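Local coordinates for monosaccharide ABC transporter substrate-binding protein, CUT2 family (Bradyrhizobium sp., PDB 4YHS), which probably binds a sugar or related solute in the periplasm for a CUT2-family ABC importer, and was crystallised with bis-tris bound, at residues 49-54 / 81-86; 57-62 / 309-314; 299-304 / 340-345. All blocks are in the same frame, centred on the assembly; numbering follows the deposited sequence.

Contact 1: residues 49-54 / 81-86; sequences YVPLEK and AEESKR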
loop_
_atom_site.group_PDB
_atom_site.type_symbol
_atom_site.label_atom_id
_atom_site.label_comp_id
_atom_site.label_asym_id
_atom_site.label_seq_id
_atom_site.Cartn_x
_atom_site.Cartn_y
_atom_site.Cartn_z
ATOM N N TYR A 49 -12.106 11.034 5.310
ATOM C CA TYR A 49 -12.318 11.176 3.883
ATOM C C TYR A 49 -13.776 10.878 3.584
ATOM O O TYR A 49 -14.279 9.812 3.942
ATOM C CB TYR A 49 -11.428 10.249 3.047
ATOM C CG TYR A 49 -11.521 10.624 1.592
ATOM C CD1 TYR A 49 -12.537 10.129 0.789
ATOM C CD2 TYR A 49 -10.645 11.524 1.042
ATOM C CE1 TYR A 49 -12.658 10.524 -0.532
ATOM C CE2 TYR A 49 -10.749 11.922 -0.278
ATOM C CZ TYR A 49 -11.750 11.424 -1.063
ATOM O OH TYR A 49 -11.854 11.847 -2.381
ATOM N N VAL A 50 -14.445 11.846 2.967
ATOM C CA VAL A 50 -15.834 11.714 2.552
ATOM C C VAL A 50 -15.987 11.848 1.045
ATOM O O VAL A 50 -15.735 12.917 0.490
ATOM C CB VAL A 50 -16.709 12.780 3.246
ATOM C CG1 VAL A 50 -18.151 12.575 2.886
ATOM C CG2 VAL A 50 -16.521 12.703 4.752
ATOM N N PRO A 51 -16.418 10.782 0.373
ATOM C CA PRO A 51 -16.617 10.901 -1.072
ATOM C C PRO A 51 -17.976 11.499 -1.408
ATOM O O PRO A 51 -18.817 11.756 -0.504
ATOM C CB PRO A 51 -16.522 9.450 -1.536
ATOM C CG PRO A 51 -17.186 8.698 -0.428
ATOM C CD PRO A 51 -16.794 9.436 0.846
ATOM N N LEU A 52 -18.184 11.766 -2.698
ATOM C CA LEU A 52 -19.485 12.184 -3.197
ATOM C C LEU A 52 -20.496 11.059 -3.080
ATOM O O LEU A 52 -20.125 9.881 -3.111
ATOM C CB LEU A 52 -19.392 12.632 -4.657
ATOM C CG LEU A 52 -18.501 13.829 -4.984
ATOM C CD1 LEU A 52 -18.386 14.000 -6.497
ATOM C CD2 LEU A 52 -19.008 15.117 -4.331
ATOM N N GLU A 53 -21.774 11.426 -2.943
ATOM C CA GLU A 53 -22.850 10.444 -2.987
ATOM C C GLU A 53 -23.029 9.842 -4.377
ATOM O O GLU A 53 -23.188 8.627 -4.515
ATOM C CB GLU A 53 -24.173 11.085 -2.505
ATOM C CG GLU A 53 -24.232 11.224 -0.989
ATOM C CD GLU A 53 -24.031 9.889 -0.278
ATOM O OE1 GLU A 53 -24.953 9.049 -0.337
ATOM O OE2 GLU A 53 -22.945 9.666 0.314
ATOM N N LYS A 54 -22.984 10.694 -5.398
ATOM C CA LYS A 54 -23.159 10.280 -6.789
ATOM C C LYS A 54 -22.435 11.234 -7.725
ATOM O O LYS A 54 -22.268 12.412 -7.399
ATOM C CB LYS A 54 -24.646 10.256 -7.175
ATOM C CG LYS A 54 -25.384 8.950 -6.873
ATOM C CD LYS A 54 -24.892 7.798 -7.733
ATOM C CE LYS A 54 -25.704 6.541 -7.502
ATOM N NZ LYS A 54 -25.279 5.450 -8.423
ATOM N N ALA A 81 -13.188 -0.355 -9.271
ATOM C CA ALA A 81 -14.391 -0.867 -9.950
ATOM C C ALA A 81 -15.618 -0.611 -9.095
ATOM O O ALA A 81 -16.670 -0.218 -9.601
ATOM C CB ALA A 81 -14.293 -2.347 -10.252
ATOM N N GLU A 82 -15.478 -0.852 -7.794
ATOM C CA GLU A 82 -16.626 -0.730 -6.912
ATOM C C GLU A 82 -16.973 0.753 -6.700
ATOM O O GLU A 82 -18.153 1.121 -6.670
ATOM C CB GLU A 82 -16.349 -1.434 -5.578
ATOM C CG GLU A 82 -16.333 -2.941 -5.649
ATOM C CD GLU A 82 -17.718 -3.504 -5.950
ATOM O OE1 GLU A 82 -18.682 -3.154 -5.235
ATOM O OE2 GLU A 82 -17.841 -4.251 -6.929
ATOM N N GLU A 83 -15.972 1.626 -6.627
ATOM C CA GLU A 83 -16.278 3.045 -6.429
ATOM C C GLU A 83 -16.859 3.627 -7.726
ATOM O O GLU A 83 -17.784 4.426 -7.686
ATOM C CB GLU A 83 -15.050 3.823 -5.961
ATOM C CG GLU A 83 -15.371 5.274 -5.510
ATOM C CD GLU A 83 -16.141 5.315 -4.201
ATOM O OE1 GLU A 83 -16.593 4.258 -3.692
ATOM O OE2 GLU A 83 -16.286 6.416 -3.668
ATOM N N SER A 84 -16.354 3.204 -8.878
ATOM C CA SER A 84 -16.958 3.658 -10.136
ATOM C C SER A 84 -18.442 3.238 -10.235
ATOM O O SER A 84 -19.297 4.039 -10.616
ATOM C CB SER A 84 -16.148 3.135 -11.322
ATOM O OG SER A 84 -14.820 3.669 -11.320
ATOM N N LYS A 85 -18.753 1.987 -9.887
ATOM C CA LYS A 85 -20.139 1.534 -9.825
ATOM C C LYS A 85 -20.980 2.367 -8.844
ATOM O O LYS A 85 -22.091 2.782 -9.181
ATOM C CB LYS A 85 -20.209 0.065 -9.415
ATOM C CG LYS A 85 -20.569 -0.901 -10.535
ATOM C CD LYS A 85 -20.969 -2.284 -9.983
ATOM C CE LYS A 85 -19.813 -2.931 -9.210
ATOM N NZ LYS A 85 -20.100 -4.322 -8.722
ATOM N N ARG A 86 -20.452 2.624 -7.647
ATOM C CA ARG A 86 -21.210 3.334 -6.608
ATOM C C ARG A 86 -21.565 4.736 -7.070
ATOM O O ARG A 86 -22.686 5.204 -6.874
ATOM C CB ARG A 86 -20.400 3.425 -5.314
ATOM C CG ARG A 86 -21.220 3.886 -4.118
ATOM C CD ARG A 86 -20.362 4.033 -2.874
ATOM N NE ARG A 86 -19.434 5.161 -2.998
ATOM C CZ ARG A 86 -19.787 6.441 -2.929
ATOM N NH1 ARG A 86 -18.870 7.386 -3.059
ATOM N NH2 ARG A 86 -21.054 6.783 -2.728
#

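Contact 2: residues 57-62 / 309-314; sequences KPWKLC and QAVRIL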
loop_
_atom_site.group_PDB
_atom_site.type_symbol
_atom_site.label_atom_id
_atom_site.label_comp_id
_atom_site.label_asym_id
_atom_site.label_seq_id
_atom_site.Cartn_x
_atom_site.Cartn_y
_atom_site.Cartn_z
ATOM N N LYS A 57 -22.941 12.787 -13.884
ATOM C CA LYS A 57 -23.028 12.235 -15.218
ATOM C C LYS A 57 -22.100 11.055 -15.280
ATOM O O LYS A 57 -21.257 10.917 -14.403
ATOM C CB LYS A 57 -22.678 13.272 -16.286
ATOM C CG LYS A 57 -21.242 13.766 -16.310
ATOM C CD LYS A 57 -20.960 14.476 -17.658
ATOM C CE LYS A 57 -20.300 13.528 -18.680
ATOM N NZ LYS A 57 -19.931 14.167 -19.983
ATOM N N PRO A 58 -22.258 10.198 -16.298
ATOM C CA PRO A 58 -21.428 8.993 -16.374
ATOM C C PRO A 58 -20.045 9.298 -16.947
ATOM O O PRO A 58 -19.697 8.886 -18.068
ATOM C CB PRO A 58 -22.240 8.057 -17.289
ATOM C CG PRO A 58 -23.509 8.800 -17.641
ATOM C CD PRO A 58 -23.267 10.233 -17.372
ATOM N N TRP A 59 -19.243 10.008 -16.159
ATOM C CA TRP A 59 -17.876 10.324 -16.556
ATOM C C TRP A 59 -17.146 9.069 -17.027
ATOM O O TRP A 59 -17.337 7.989 -16.481
ATOM C CB TRP A 59 -17.112 10.960 -15.396
ATOM C CG TRP A 59 -17.753 12.217 -14.881
ATOM C CD1 TRP A 59 -18.448 12.375 -13.715
ATOM C CD2 TRP A 59 -17.758 13.481 -15.530
ATOM N NE1 TRP A 59 -18.889 13.669 -13.596
ATOM C CE2 TRP A 59 -18.489 14.370 -14.706
ATOM C CE3 TRP A 59 -17.235 13.946 -16.736
ATOM C CZ2 TRP A 59 -18.679 15.695 -15.037
ATOM C CZ3 TRP A 59 -17.427 15.273 -17.069
ATOM C CH2 TRP A 59 -18.147 16.133 -16.223
ATOM N N LYS A 60 -16.346 9.213 -18.077
ATOM C CA LYS A 60 -15.441 8.149 -18.507
ATOM C C LYS A 60 -14.063 8.271 -17.866
ATOM O O LYS A 60 -13.399 9.295 -18.015
ATOM C CB LYS A 60 -15.276 8.171 -20.022
ATOM C CG LYS A 60 -16.501 7.698 -20.802
ATOM C CD LYS A 60 -16.187 7.504 -22.311
ATOM C CE LYS A 60 -15.093 6.456 -22.611
ATOM N NZ LYS A 60 -15.619 5.064 -22.778
ATOM N N LEU A 61 -13.631 7.216 -17.176
ATOM C CA LEU A 61 -12.351 7.218 -16.477
ATOM C C LEU A 61 -11.457 6.155 -17.067
ATOM O O LEU A 61 -11.801 4.972 -17.031
ATOM C CB LEU A 61 -12.509 6.927 -14.978
ATOM C CG LEU A 61 -13.474 7.823 -14.188
ATOM C CD1 LEU A 61 -13.472 7.436 -12.728
ATOM C CD2 LEU A 61 -13.143 9.292 -14.368
ATOM N N CYS A 62 -10.321 6.571 -17.610
ATOM C CA CYS A 62 -9.311 5.609 -18.060
ATOM C C CYS A 62 -8.443 5.280 -16.860
ATOM O O CYS A 62 -7.946 6.200 -16.192
ATOM C CB CYS A 62 -8.477 6.168 -19.217
ATOM S SG CYS A 62 -7.037 5.154 -19.594
ATOM N N GLN A 309 -11.777 11.463 -6.323
ATOM C CA GLN A 309 -11.018 12.635 -6.691
ATOM C C GLN A 309 -11.253 13.039 -8.170
ATOM O O GLN A 309 -11.480 14.218 -8.483
ATOM C CB GLN A 309 -9.529 12.379 -6.457
ATOM C CG GLN A 309 -9.035 12.531 -5.007
ATOM C CD GLN A 309 -7.634 12.019 -4.851
ATOM O OE1 GLN A 309 -7.230 11.098 -5.561
ATOM N NE2 GLN A 309 -6.864 12.639 -3.967
ATOM N N ALA A 310 -11.162 12.069 -9.077
ATOM C CA ALA A 310 -11.331 12.348 -10.499
ATOM C C ALA A 310 -12.686 12.982 -10.751
ATOM O O ALA A 310 -12.792 13.976 -11.458
ATOM C CB ALA A 310 -11.194 11.096 -11.324
ATOM N N VAL A 311 -13.721 12.393 -10.166
ATOM C CA VAL A 311 -15.091 12.874 -10.381
ATOM C C VAL A 311 -15.230 14.296 -9.831
ATOM O O VAL A 311 -15.758 15.185 -10.504
ATOM C CB VAL A 311 -16.108 11.897 -9.739
ATOM C CG1 VAL A 311 -17.537 12.468 -9.775
ATOM C CG2 VAL A 311 -16.047 10.523 -10.485
ATOM N N ARG A 312 -14.701 14.534 -8.640
ATOM C CA ARG A 312 -14.815 15.868 -8.025
ATOM C C ARG A 312 -14.156 16.938 -8.915
ATOM O O ARG A 312 -14.716 18.023 -9.121
ATOM C CB ARG A 312 -14.190 15.881 -6.621
ATOM C CG ARG A 312 -15.012 15.176 -5.550
ATOM C CD ARG A 312 -14.223 14.994 -4.223
ATOM N NE ARG A 312 -15.111 14.514 -3.169
ATOM C CZ ARG A 312 -15.992 15.274 -2.523
ATOM N NH1 ARG A 312 -16.105 16.573 -2.820
ATOM N NH2 ARG A 312 -16.771 14.743 -1.570
ATOM N N ILE A 313 -12.977 16.613 -9.444
ATOM C CA ILE A 313 -12.251 17.521 -10.331
ATOM C C ILE A 313 -13.098 17.786 -11.576
ATOM O O ILE A 313 -13.355 18.944 -11.937
ATOM C CB ILE A 313 -10.862 16.926 -10.690
ATOM C CG1 ILE A 313 -9.949 16.916 -9.470
ATOM C CG2 ILE A 313 -10.158 17.696 -11.816
ATOM C CD1 ILE A 313 -8.781 15.974 -9.621
ATOM N N LEU A 314 -13.572 16.726 -12.219
ATOM C CA LEU A 314 -14.357 16.874 -13.449
ATOM C C LEU A 314 -15.615 17.724 -13.212
ATOM O O LEU A 314 -16.104 18.423 -14.119
ATOM C CB LEU A 314 -14.751 15.497 -14.015
ATOM C CG LEU A 314 -13.619 14.689 -14.654
ATOM C CD1 LEU A 314 -14.042 13.261 -14.797
ATOM C CD2 LEU A 314 -13.319 15.273 -16.002
#

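Contact 3: residues 299-304 / 340-345; sequences MVIQGR and QANILP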
loop_
_atom_site.group_PDB
_atom_site.type_symbol
_atom_site.label_atom_id
_atom_site.label_comp_id
_atom_site.label_asym_id
_atom_site.label_seq_id
_atom_site.Cartn_x
_atom_site.Cartn_y
_atom_site.Cartn_z
HETATM N N MSE A 299 -5.273 -0.409 0.491
HETATM C CA MSE A 299 -5.060 -0.136 -0.942
HETATM C C MSE A 299 -6.349 -0.128 -1.748
HETATM O O MSE A 299 -6.448 0.556 -2.768
HETATM C CB MSE A 299 -4.065 -1.140 -1.554
HETATM C CG MSE A 299 -4.592 -2.439 -2.140
HETATM SE SE MSE A 299 -5.274 -3.675 -0.779
HETATM C CE MSE A 299 -3.598 -4.451 -0.060
ATOM N N VAL A 300 -7.348 -0.860 -1.291
ATOM C CA VAL A 300 -8.668 -0.783 -1.920
ATOM C C VAL A 300 -9.215 0.663 -1.893
ATOM O O VAL A 300 -9.687 1.201 -2.917
ATOM C CB VAL A 300 -9.690 -1.710 -1.223
ATOM C CG1 VAL A 300 -11.041 -1.560 -1.843
ATOM C CG2 VAL A 300 -9.273 -3.170 -1.273
ATOM N N ILE A 301 -9.130 1.267 -0.718
ATOM C CA ILE A 301 -9.558 2.636 -0.488
ATOM C C ILE A 301 -8.704 3.658 -1.271
ATOM O O ILE A 301 -9.228 4.683 -1.705
ATOM C CB ILE A 301 -9.534 2.983 1.029
ATOM C CG1 ILE A 301 -10.361 1.965 1.870
ATOM C CG2 ILE A 301 -10.067 4.385 1.242
ATOM C CD1 ILE A 301 -11.820 1.754 1.416
ATOM N N GLN A 302 -7.397 3.398 -1.455
ATOM C CA GLN A 302 -6.599 4.219 -2.365
ATOM C C GLN A 302 -7.227 4.228 -3.757
ATOM O O GLN A 302 -7.354 5.298 -4.365
ATOM C CB GLN A 302 -5.162 3.730 -2.416
ATOM C CG GLN A 302 -4.417 4.033 -1.127
ATOM C CD GLN A 302 -3.027 3.458 -1.116
ATOM O OE1 GLN A 302 -2.235 3.699 -2.033
ATOM N NE2 GLN A 302 -2.717 2.664 -0.087
ATOM N N GLY A 303 -7.668 3.069 -4.234
ATOM C CA GLY A 303 -8.397 2.989 -5.486
ATOM C C GLY A 303 -9.697 3.784 -5.481
ATOM O O GLY A 303 -9.945 4.584 -6.400
ATOM N N ARG A 304 -10.532 3.576 -4.472
ATOM C CA ARG A 304 -11.783 4.356 -4.359
ATOM C C ARG A 304 -11.563 5.886 -4.330
ATOM O O ARG A 304 -12.295 6.616 -4.974
ATOM C CB ARG A 304 -12.558 3.973 -3.089
ATOM C CG ARG A 304 -12.991 2.514 -2.957
ATOM C CD ARG A 304 -13.963 2.373 -1.797
ATOM N NE ARG A 304 -14.494 0.998 -1.610
ATOM C CZ ARG A 304 -15.641 0.563 -2.131
ATOM N NH1 ARG A 304 -16.378 1.366 -2.909
ATOM N NH2 ARG A 304 -16.085 -0.677 -1.868
ATOM N N GLN A 340 -12.621 -6.928 5.585
ATOM C CA GLN A 340 -11.531 -7.332 4.684
ATOM C C GLN A 340 -11.446 -6.480 3.437
ATOM O O GLN A 340 -10.336 -6.087 3.020
ATOM C CB GLN A 340 -11.697 -8.788 4.259
ATOM C CG GLN A 340 -10.595 -9.265 3.326
ATOM C CD GLN A 340 -10.708 -10.742 3.019
ATOM O OE1 GLN A 340 -11.063 -11.544 3.890
ATOM N NE2 GLN A 340 -10.415 -11.110 1.777
ATOM N N ALA A 341 -12.612 -6.196 2.846
ATOM C CA ALA A 341 -12.687 -5.489 1.564
ATOM C C ALA A 341 -12.239 -4.039 1.606
ATOM O O ALA A 341 -12.171 -3.408 0.544
ATOM C CB ALA A 341 -14.088 -5.564 0.981
ATOM N N ASN A 342 -11.881 -3.516 2.785
ATOM C CA ASN A 342 -11.217 -2.200 2.810
ATOM C C ASN A 342 -9.688 -2.330 2.657
ATOM O O ASN A 342 -9.001 -1.356 2.327
ATOM C CB ASN A 342 -11.533 -1.453 4.089
ATOM C CG ASN A 342 -12.971 -1.043 4.166
ATOM O OD1 ASN A 342 -13.682 -1.039 3.145
ATOM N ND2 ASN A 342 -13.429 -0.700 5.365
ATOM N N ILE A 343 -9.153 -3.530 2.918
ATOM C CA ILE A 343 -7.689 -3.668 3.021
ATOM C C ILE A 343 -7.100 -4.767 2.173
ATOM O O ILE A 343 -5.886 -4.827 2.063
ATOM C CB ILE A 343 -7.208 -3.891 4.496
ATOM C CG1 ILE A 343 -7.811 -5.155 5.128
ATOM C CG2 ILE A 343 -7.567 -2.667 5.344
ATOM C CD1 ILE A 343 -7.173 -5.507 6.473
ATOM N N LEU A 344 -7.955 -5.577 1.558
ATOM C CA LEU A 344 -7.559 -6.626 0.621
ATOM C C LEU A 344 -8.686 -6.843 -0.377
ATOM O O LEU A 344 -9.844 -6.491 -0.100
ATOM C CB LEU A 344 -7.270 -7.923 1.350
ATOM C CG LEU A 344 -5.945 -8.131 2.092
ATOM C CD1 LEU A 344 -6.015 -9.450 2.866
ATOM C CD2 LEU A 344 -4.807 -8.139 1.107
ATOM N N PRO A 345 -8.383 -7.469 -1.523
ATOM C CA PRO A 345 -9.520 -7.876 -2.346
ATOM C C PRO A 345 -10.297 -9.000 -1.682
ATOM O O PRO A 345 -9.708 -9.736 -0.888
ATOM C CB PRO A 345 -8.858 -8.351 -3.642
ATOM C CG PRO A 345 -7.522 -8.833 -3.204
ATOM C CD PRO A 345 -7.093 -7.886 -2.122
HETATM O O HOH W 1 -4.400 -2.762 2.886
HETATM O O HOH W 2 -13.859 -1.133 0.203
#

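Contact 1: residues 49-54 / 81-86
Leu52 O is gripped by the guanidinium group of Arg86. The strong bond comes from Arg86 NH1, which lies 2.8 Å from Leu52 O. Its N-H...O angle is 161°, and the oxygen sits at the edge of the guanidinium, in its plane. Arg86 NH2 adds a weak, more bent bond to the same Leu52 O at 3.3 Å.

The NE-NH1 edge is held by Glu83, one helical turn away. Arg86 NE meets Glu83 OE1 at 3.1 Å and Arg86 NH1 meets Glu83 OE2 at 2.8 Å, a side-on salt bridge. Both donors approach from above the carboxylate plane. The arginine chain runs extended and then bends at chi3 (69°), which turns NE and NH1 back to the glutamate. Glu83 OE1 is also bound by Arg304 and Trp26, so this oxygen has three donors. Pro51 packs its CG 3.4 Å from Arg86 NH1, its ring crossing the arginine side chain at about a right angle.

A second polar link runs the other way. Lys54 bends at chi2 (-67°) and then extends to place NZ 3.0 Å from Arg86 O, above the carbonyl plane. Shortening Arg86 to an alanine is likely to leave Leu52 O without its side-chain donors and Glu83 with one cationic partner fewer.

The contact ties the loop between strands 43-49 and 60-65 to the C-terminal part of helix 71-87, the first helix after strand 60-65 in the Rossmann-like lobe of a periplasmic binding protein.

Contact 2: residues 57-62 / 309-314
Leu314 CB sits over one face of the Trp59 indole, a CH-pi contact, 3.8 Å from the centroid of the six-membered ring and only 4° off its normal. Lys57 CG lies over the opposite face, so the ring is sandwiched. Trp59 has CG anti to its own carbonyl carbon (chi1 -58°), which stands the indole beside the last turn of the helix.

Most of the rest is apolar packing. Leu314 CD1 touches Trp59 CD2 at 3.8 Å, the two side chains lying antiparallel alongside one another. Val311 CG1 meets Trp59 CD1 at 4.0 Å, near the pyrrole part of the indole. Here helix 299-314 packs on the parallel part of the mixed sheet of its alpha/beta lobe, with Trp59 just ahead of strand 60-65. On the strand itself, Leu61 CD2 reaches Ala310 CB at 4.0 Å and Leu314 CD1 at 4.1 Å. Ala119 of the neighbouring strand 119-122 touches Leu61, Ala310 and Leu314.

No hydrogen bond joins the two segments. The polar edge of the indole is served from just past the helix, where Trp59 NE1 bonds to Glu315 OE2. Cys62, next on the strand, forms a disulfide with Cys112.

Contact 3: residues 299-304 / 340-345
The start of helix 299-314 abuts the loop 340-345, which follows strand 322-331, and the contact is mostly side chains of the helix set against loop carbonyls. Val300 CG1 lies 3.2 Å from Ala341 O. Both methyls of Val300 press on Ala341 O, and Val300 CG2 also meets Leu344 O at 3.6 Å. Selenomethionine Met299 places SE 3.1 Å from Ile343 O. Its CG lies between the backbone N and the carbonyl carbon (chi1 89°), and bends at chi2 and chi3 fold the chain toward the loop. Its CE then touches Leu344 CD2 at 4.1 Å.

The loop thus touches helices of both lobes of the two-lobed periplasmic binding protein fold: helix 299-314, and helix 280-287, whose Tyr283 touches Gln340, Ile343 and Leu344.

Ile301 CG1 lies 3.6 Å from Asn342 O. That oxygen is buried here and has no polar partner in the model. Ile301 CD1 comes up to Asn342 OD1, the side chains crossing at a slant.

Polar links pass through water. Water 2 accepts from Arg304 NE and donates to both Ala341 O and Asn342 OD1, 2.9 Å from each oxygen, and it lies in the guanidinium plane. Water 1 donates to Ile343 O at 2.7 Å and accepts a weak bond from Met299 N.

Helix 299-314 is shared by contacts 2 and 3: its first turns make contact 3, and its last turns make contact 2. The centres of these two are about 19 Å apart, and their nearest atoms about 5 Å. Contact 1 touches both. Its centre is about 11 Å from that of contact 2, where Leu52 CD1 packs 3.7 Å from Val311 CG1. Its centre is about 13 Å from that of contact 3, and a salt bridge of 3.0 Å between Glu83 OE1 and Arg304 NH1 joins the two. Arg304 thus connects the carboxylate of contact 1 with the bridging water of contact 3. Contact 3 lies nearest the chain's centre, about 9 Å away; contacts 1 and 2 lie about 20 and 23 Å out.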